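Local coordinates for protein 23S rRNA (guanine(2535)-N(1))-methyltransferase (Streptomyces viridochromogenes, PDB 1O9G) that methylates N1 of a specific guanosine in 23S ribosomal RNA with S-adenosyl-L-methionine as donor, conferring resistance to the orthosomycin antibiotic avilamycin, at residues A[20-25]-A[66-71]; A[80-85]-A[95-100]. The protein carries 3 engineered substitutions. All coordinates share one frame; numbering follows the deposited sequence.

Contact 1: A[20-25]-A[66-71]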
ATOM      1  N   VAL A  20      -2.564  -3.890  16.383  1.00 17.09           N
ATOM      2  CA  VAL A  20      -2.609  -5.229  16.953  1.00 16.96           C
ATOM      3  C   VAL A  20      -1.260  -5.876  16.659  1.00 14.49           C
ATOM      4  O   VAL A  20      -0.388  -5.901  17.525  1.00 15.03           O
ATOM      5  CB  VAL A  20      -3.823  -6.037  16.409  1.00 17.68           C
ATOM      6  CG1 VAL A  20      -3.831  -7.494  16.919  1.00 16.91           C
ATOM      7  CG2 VAL A  20      -5.104  -5.321  16.758  1.00 20.27           C
ATOM      8  N   VAL A  21      -1.027  -6.290  15.416  1.00 13.16           N
ATOM      9  CA  VAL A  21       0.286  -6.762  14.983  1.00 13.51           C
ATOM     10  C   VAL A  21       1.006  -5.632  14.204  1.00 12.86           C
ATOM     11  O   VAL A  21       2.127  -5.198  14.538  1.00 12.71           O
ATOM     12  CB  VAL A  21       0.186  -8.041  14.142  1.00 13.16           C
ATOM     13  CG1 VAL A  21       1.604  -8.559  13.738  1.00 13.34           C
ATOM     14  CG2 VAL A  21      -0.605  -9.118  14.916  1.00 14.09           C
ATOM     15  N   LEU A  22       0.357  -5.182  13.143  1.00 12.47           N
ATOM     16  CA  LEU A  22       0.808  -4.037  12.377  1.00 12.87           C
ATOM     17  C   LEU A  22       0.789  -2.796  13.246  1.00 13.59           C
ATOM     18  O   LEU A  22       0.006  -2.672  14.196  1.00 13.86           O
ATOM     19  CB  LEU A  22      -0.006  -3.890  11.091  1.00 13.06           C
ATOM     20  CG  LEU A  22       0.355  -4.873   9.983  1.00 13.93           C
ATOM     21  CD1 LEU A  22       0.128  -6.338  10.314  1.00 15.74           C
ATOM     22  CD2 LEU A  22      -0.366  -4.540   8.644  1.00 16.67           C
ATOM     23  N   HIS A  23       1.669  -1.878  12.903  1.00 13.93           N
ATOM     24  CA  HIS A  23       2.000  -0.737  13.745  1.00 15.85           C
ATOM     25  C   HIS A  23       1.221   0.498  13.367  1.00 17.22           C
ATOM     26  O   HIS A  23       1.091   0.811  12.181  1.00 16.77           O
ATOM     27  CB  HIS A  23       3.484  -0.438  13.636  1.00 14.98           C
ATOM     28  CG  HIS A  23       4.341  -1.511  14.211  1.00 16.21           C
ATOM     29  ND1 HIS A  23       4.980  -2.467  13.457  1.00 18.43           N
ATOM     30  CD2 HIS A  23       4.636  -1.790  15.497  1.00 16.10           C
ATOM     31  CE1 HIS A  23       5.659  -3.270  14.261  1.00 16.00           C
ATOM     32  NE2 HIS A  23       5.475  -2.873  15.496  1.00 18.71           N
ATOM     33  N   SER A  24       0.700   1.158  14.418  1.00 17.86           N
ATOM     34  CA  SER A  24      -0.066   2.403  14.324  1.00 18.80           C
ATOM     35  C   SER A  24       0.828   3.604  14.606  1.00 19.14           C
ATOM     36  O   SER A  24       1.848   3.490  15.269  1.00 19.56           O
ATOM     37  CB  SER A  24      -1.251   2.377  15.321  1.00 19.51           C
ATOM     38  OG  SER A  24      -0.810   2.131  16.645  1.00 23.09           O
ATOM     39  N   ALA A  25       0.388   4.759  14.144  1.00 19.83           N
ATOM     40  CA  ALA A  25       1.048   6.024  14.366  1.00 21.08           C
ATOM     41  C   ALA A  25       0.001   7.108  14.622  1.00 22.23           C
ATOM     42  O   ALA A  25      -1.053   7.087  14.024  1.00 22.41           O
ATOM     43  CB  ALA A  25       1.833   6.376  13.130  1.00 22.52           C
ATOM     44  N   LEU A  66       0.753  -0.929   2.562  1.00 11.08           N
ATOM     45  CA  LEU A  66       1.556  -1.852   1.790  1.00 10.35           C
ATOM     46  C   LEU A  66       1.738  -3.158   2.524  1.00 10.16           C
ATOM     47  O   LEU A  66       1.732  -4.202   1.904  1.00 11.16           O
ATOM     48  CB  LEU A  66       2.909  -1.211   1.434  1.00 10.19           C
ATOM     49  CG  LEU A  66       3.817  -2.043   0.528  1.00 10.59           C
ATOM     50  CD1 LEU A  66       3.185  -2.248  -0.836  1.00 11.34           C
ATOM     51  CD2 LEU A  66       5.135  -1.377   0.391  1.00 12.54           C
ATOM     52  N   THR A  67       1.851  -3.095   3.837  1.00 10.26           N
ATOM     53  CA  THR A  67       2.082  -4.299   4.619  1.00 10.40           C
ATOM     54  C   THR A  67       0.816  -5.160   4.674  1.00 11.42           C
ATOM     55  O   THR A  67       0.891  -6.399   4.547  1.00 11.39           O
ATOM     56  CB  THR A  67       2.571  -3.951   6.024  1.00 10.69           C
ATOM     57  OG1 THR A  67       3.828  -3.241   5.934  1.00 11.11           O
ATOM     58  CG2 THR A  67       2.860  -5.193   6.823  1.00 11.90           C
ATOM     59  N   VAL A  68      -0.357  -4.535   4.822  1.00 10.65           N
ATOM     60  CA  VAL A  68      -1.656  -5.228   4.724  1.00 11.41           C
ATOM     61  C   VAL A  68      -1.712  -5.983   3.398  1.00 10.57           C
ATOM     62  O   VAL A  68      -2.038  -7.162   3.372  1.00 12.50           O
ATOM     63  CB  VAL A  68      -2.861  -4.265   4.835  1.00 12.37           C
ATOM     64  CG1 VAL A  68      -4.151  -4.868   4.295  1.00 16.16           C
ATOM     65  CG2 VAL A  68      -3.002  -3.837   6.252  1.00 13.42           C
ATOM     66  N   LEU A  69      -1.381  -5.306   2.302  1.00 10.40           N
ATOM     67  CA  LEU A  69      -1.458  -5.945   1.011  1.00 11.21           C
ATOM     68  C   LEU A  69      -0.449  -7.053   0.857  1.00 11.19           C
ATOM     69  O   LEU A  69      -0.741  -8.116   0.314  1.00 12.34           O
ATOM     70  CB  LEU A  69      -1.328  -4.943  -0.091  1.00 11.31           C
ATOM     71  CG  LEU A  69      -2.496  -3.960  -0.163  1.00 11.76           C
ATOM     72  CD1 LEU A  69      -2.134  -2.855  -1.160  1.00 14.13           C
ATOM     73  CD2 LEU A  69      -3.796  -4.673  -0.569  1.00 13.55           C
ATOM     74  N   GLY A  70       0.762  -6.817   1.355  1.00 10.70           N
ATOM     75  CA  GLY A  70       1.830  -7.788   1.300  1.00 11.39           C
ATOM     76  C   GLY A  70       1.472  -9.105   1.981  1.00 12.52           C
ATOM     77  O   GLY A  70       1.728 -10.178   1.443  1.00 13.09           O
ATOM     78  N   LEU A  71       0.849  -9.034   3.155  1.00 12.43           N
ATOM     79  CA  LEU A  71       0.431 -10.219   3.886  1.00 13.56           C
ATOM     80  C   LEU A  71      -0.829 -10.826   3.275  1.00 15.03           C
ATOM     81  O   LEU A  71      -0.890 -12.004   2.970  1.00 15.91           O
ATOM     82  CB  LEU A  71       0.245  -9.928   5.383  1.00 13.73           C
ATOM     83  CG  LEU A  71       1.513  -9.526   6.149  1.00 13.91           C
ATOM     84  CD1 LEU A  71       1.169  -9.053   7.549  1.00 14.58           C
ATOM     85  CD2 LEU A  71       2.501 -10.660   6.160  1.00 14.26           C
TER

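Contact 2: A[80-85]-A[95-100]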
ATOM      1  N   VAL A  80       7.530  -6.341  -2.820  1.00 11.79           N
ATOM      2  CA  VAL A  80       6.985  -5.017  -2.620  1.00 10.31           C
ATOM      3  C   VAL A  80       8.120  -4.011  -2.442  1.00  9.97           C
ATOM      4  O   VAL A  80       9.208  -4.325  -1.963  1.00 12.53           O
ATOM      5  CB  VAL A  80       5.991  -4.966  -1.422  1.00 11.48           C
ATOM      6  CG1 VAL A  80       4.831  -5.894  -1.655  1.00 13.44           C
ATOM      7  CG2 VAL A  80       6.641  -5.325  -0.125  1.00 14.65           C
ATOM      8  N   ILE A  81       7.793  -2.778  -2.849  1.00  9.97           N
ATOM      9  CA  ILE A  81       8.702  -1.655  -2.762  1.00  9.83           C
ATOM     10  C   ILE A  81       7.982  -0.506  -2.090  1.00 10.12           C
ATOM     11  O   ILE A  81       6.886  -0.156  -2.491  1.00 11.11           O
ATOM     12  CB  ILE A  81       9.180  -1.228  -4.166  1.00 11.08           C
ATOM     13  CG1 ILE A  81       9.814  -2.441  -4.881  1.00 13.96           C
ATOM     14  CG2 ILE A  81      10.134  -0.065  -4.053  1.00 13.48           C
ATOM     15  CD1 ILE A  81      10.154  -2.241  -6.341  1.00 18.88           C
ATOM     16  N   ALA A  82       8.643   0.088  -1.101  1.00 11.40           N
ATOM     17  CA  ALA A  82       8.110   1.254  -0.399  1.00 11.24           C
ATOM     18  C   ALA A  82       9.067   2.429  -0.559  1.00 11.51           C
ATOM     19  O   ALA A  82      10.281   2.293  -0.448  1.00 12.78           O
ATOM     20  CB  ALA A  82       7.938   0.974   1.031  1.00 11.55           C
ATOM     21  N   SER A  83       8.490   3.590  -0.768  1.00 11.33           N
ATOM     22  CA  SER A  83       9.276   4.803  -0.685  1.00 12.03           C
ATOM     23  C   SER A  83       8.401   5.985  -0.288  1.00 12.40           C
ATOM     24  O   SER A  83       7.163   5.941  -0.425  1.00 14.00           O
ATOM     25  CB  SER A  83      10.040   5.053  -1.992  1.00 13.90           C
ATOM     26  OG  SER A  83       9.191   5.220  -3.113  1.00 14.13           O
ATOM     27  N   ASP A  84       9.038   7.007   0.258  1.00 12.90           N
ATOM     28  CA  ASP A  84       8.379   8.252   0.656  1.00 15.34           C
ATOM     29  C   ASP A  84       9.450   9.318   0.875  1.00 18.54           C
ATOM     30  O   ASP A  84      10.624   9.015   0.935  1.00 17.55           O
ATOM     31  CB  ASP A  84       7.546   8.069   1.918  1.00 15.84           C
ATOM     32  CG  ASP A  84       6.321   8.977   1.974  1.00 18.48           C
ATOM     33  OD1 ASP A  84       6.393  10.104   1.445  1.00 22.89           O
ATOM     34  OD2 ASP A  84       5.269   8.662   2.547  1.00 20.91           O
ATOM     35  N   VAL A  85       9.039  10.573   1.018  1.00 23.94           N
ATOM     36  CA  VAL A  85       9.972  11.684   0.986  1.00 29.61           C
ATOM     37  C   VAL A  85      10.630  12.008   2.302  1.00 32.76           C
ATOM     38  O   VAL A  85      11.736  12.548   2.283  1.00 36.93           O
ATOM     39  CB  VAL A  85       9.313  12.987   0.448  1.00 32.80           C
ATOM     40  CG1 VAL A  85       8.719  12.768  -0.906  1.00 35.01           C
ATOM     41  CG2 VAL A  85       8.257  13.546   1.394  1.00 36.00           C
ATOM     42  N   LYS A  95       9.359  -0.763  10.358  1.00 13.74           N
ATOM     43  CA  LYS A  95       8.843  -1.709  11.348  1.00 14.74           C
ATOM     44  C   LYS A  95       7.714  -2.535  10.757  1.00 13.58           C
ATOM     45  O   LYS A  95       7.619  -3.736  11.001  1.00 14.14           O
ATOM     46  CB  LYS A  95       8.363  -1.012  12.637  1.00 18.06           C
ATOM     47  CG  LYS A  95       9.466  -0.437  13.475  1.00 23.46           C
ATOM     48  CD  LYS A  95       8.909   0.105  14.792  1.00 29.17           C
ATOM     49  CE  LYS A  95       8.705  -0.977  15.844  1.00 35.25           C
ATOM     50  NZ  LYS A  95       8.644  -0.391  17.208  1.00 44.84           N
ATOM     51  N   ASN A  96       6.851  -1.907   9.973  1.00 11.89           N
ATOM     52  CA  ASN A  96       5.768  -2.658   9.347  1.00 11.97           C
ATOM     53  C   ASN A  96       6.313  -3.623   8.310  1.00 11.72           C
ATOM     54  O   ASN A  96       5.911  -4.777   8.280  1.00 12.70           O
ATOM     55  CB  ASN A  96       4.670  -1.753   8.770  1.00 12.33           C
ATOM     56  CG  ASN A  96       3.661  -1.326   9.800  1.00 13.87           C
ATOM     57  OD1 ASN A  96       3.272  -2.147  10.618  1.00 16.04           O
ATOM     58  ND2 ASN A  96       3.177  -0.068   9.749  1.00 13.64           N
ATOM     59  N   LEU A  97       7.240  -3.177   7.468  1.00 11.70           N
ATOM     60  CA  LEU A  97       7.794  -4.073   6.454  1.00 12.01           C
ATOM     61  C   LEU A  97       8.572  -5.251   7.041  1.00 12.30           C
ATOM     62  O   LEU A  97       8.694  -6.291   6.417  1.00 12.64           O
ATOM     63  CB  LEU A  97       8.673  -3.358   5.439  1.00 14.38           C
ATOM     64  CG  LEU A  97       7.939  -2.466   4.486  1.00 17.89           C
ATOM     65  CD1 LEU A  97       8.977  -1.980   3.478  1.00 21.07           C
ATOM     66  CD2 LEU A  97       6.800  -3.070   3.760  1.00 22.82           C
ATOM     67  N   ALA A  98       9.123  -5.068   8.236  1.00 12.98           N
ATOM     68  CA  ALA A  98       9.781  -6.160   8.937  1.00 13.07           C
ATOM     69  C   ALA A  98       8.809  -7.342   9.143  1.00 12.80           C
ATOM     70  O   ALA A  98       9.246  -8.481   9.263  1.00 15.05           O
ATOM     71  CB  ALA A  98      10.362  -5.690  10.247  1.00 14.86           C
ATOM     72  N   LEU A  99       7.510  -7.068   9.215  1.00 12.65           N
ATOM     73  CA  LEU A  99       6.490  -8.089   9.380  1.00 12.95           C
ATOM     74  C   LEU A  99       6.229  -8.938   8.141  1.00 12.73           C
ATOM     75  O   LEU A  99       5.441  -9.875   8.199  1.00 13.50           O
ATOM     76  CB  LEU A  99       5.174  -7.443   9.842  1.00 12.80           C
ATOM     77  CG  LEU A  99       5.290  -6.633  11.141  1.00 11.91           C
ATOM     78  CD1 LEU A  99       3.998  -5.896  11.349  1.00 13.25           C
ATOM     79  CD2 LEU A  99       5.620  -7.517  12.321  1.00 14.50           C
ATOM     80  N   LEU A 100       6.893  -8.635   7.038  1.00 12.40           N
ATOM     81  CA  LEU A 100       6.741  -9.410   5.808  1.00 12.06           C
ATOM     82  C   LEU A 100       7.640 -10.633   5.781  1.00 13.10           C
ATOM     83  O   LEU A 100       7.688 -11.312   4.763  1.00 13.40           O
ATOM     84  CB  LEU A 100       6.967  -8.537   4.586  1.00 11.32           C
ATOM     85  CG  LEU A 100       5.935  -7.439   4.434  1.00 11.60           C
ATOM     86  CD1 LEU A 100       6.286  -6.586   3.273  1.00 14.60           C
ATOM     87  CD2 LEU A 100       4.511  -8.000   4.276  1.00 13.04           C
TER

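Contact 1: A[20-25]-A[66-71]
The irregular loop 20-25 comes nearest to helix segment 66-71 at L22 and T67, whose CA atoms lie 7.9 Å apart, and side chains alone bridge that gap. L22 does all the reaching from the loop: its bond to CB points at the helix, and with CG anti to its own carbonyl carbon (chi1 -76°) both methyl groups arrive at the helix surface. The CD2 branch drops in beside T67 and V68, touching V68 CG2 at 3.6 Å and T67 CG2 at 3.8 Å. The side chains of L22 and V68 cross at about a right angle, whereas those of L22 and T67 run past each other in opposite senses. Helix 64-72 follows the first strand, 53-57, of the Rossmann-like methyltransferase sheet, and this contact fastens the N-terminal loop to it. One turn on from T67, L71 presents CD1 to the other branch of L22, with 4.0 Å between L22 CD1 and L71 CD1. T67 divides its duties: CG2, anti to the backbone N, packs against L22, and OG1 is hydrogen-bonded to G63 O, just before the helix. The loop backbone is held too: V21 O and V20 O accept hydrogen bonds from R108 and R112 of helix 102-119.

Contact 2: A[80-85]-A[95-100]
V80, L97 and A82 carry most of this buried contact, in which helix 87-98 folds back over the strand that precedes it, part of a beta-alpha-beta crossover of the Rossmann-like fold from strand 77-84 to strand 147-151. V80 and A82, two residues apart on the strand, both direct their CB toward the helix; I81 between them points away. L97 faces them from the helix. Its CD1 lies 4.0 Å from A82 CB, while its CD2 is only loosely placed beside V80, 4.5 Å from V80 CG2. V80 is met more closely by L100, three residues on from L97, whose tip comes head-on: V80 CG2 and L100 CD1 are 3.6 Å apart. A chi1 of -60° puts V80 CG1 anti to the carbonyl carbon, and CG2, the methyl making both contacts, between the backbone N and the carbonyl carbon. The same apolar layer continues across the sheet, where L97 also touches C147 and I149 of strand 147-151, and toward helix 64-72, where A82 packs on L66. At the far end of the segment, D84 OD2 is hydrogen-bonded to G61 N, and V85 N donates to D84 OD1 over 2.7 Å, meeting the anti side of the carboxylate 16° out of its plane.

In the fold
From the N terminus, the chain lays down loop 20-25, passes through helix 33-45 and strand 53-57, and returns on helix 64-72 to close contact 1 across a gap of 40 residues. Contact 2 follows in series: strand 77-84 comes next, and helix 87-98 turns back on it after only nine intervening residues. Neither loop nests within the other. They join through N96, in segment 95-100, which packs on L22 and T67; its OD1 accepts a probable hydrogen bond from H23 N, and its ND2 donates to S62 O. L66 CD2 also packs against I81 O. Together the two contacts tie the N-terminal loop, helices 64-72 and 87-98, and the sheet into one core.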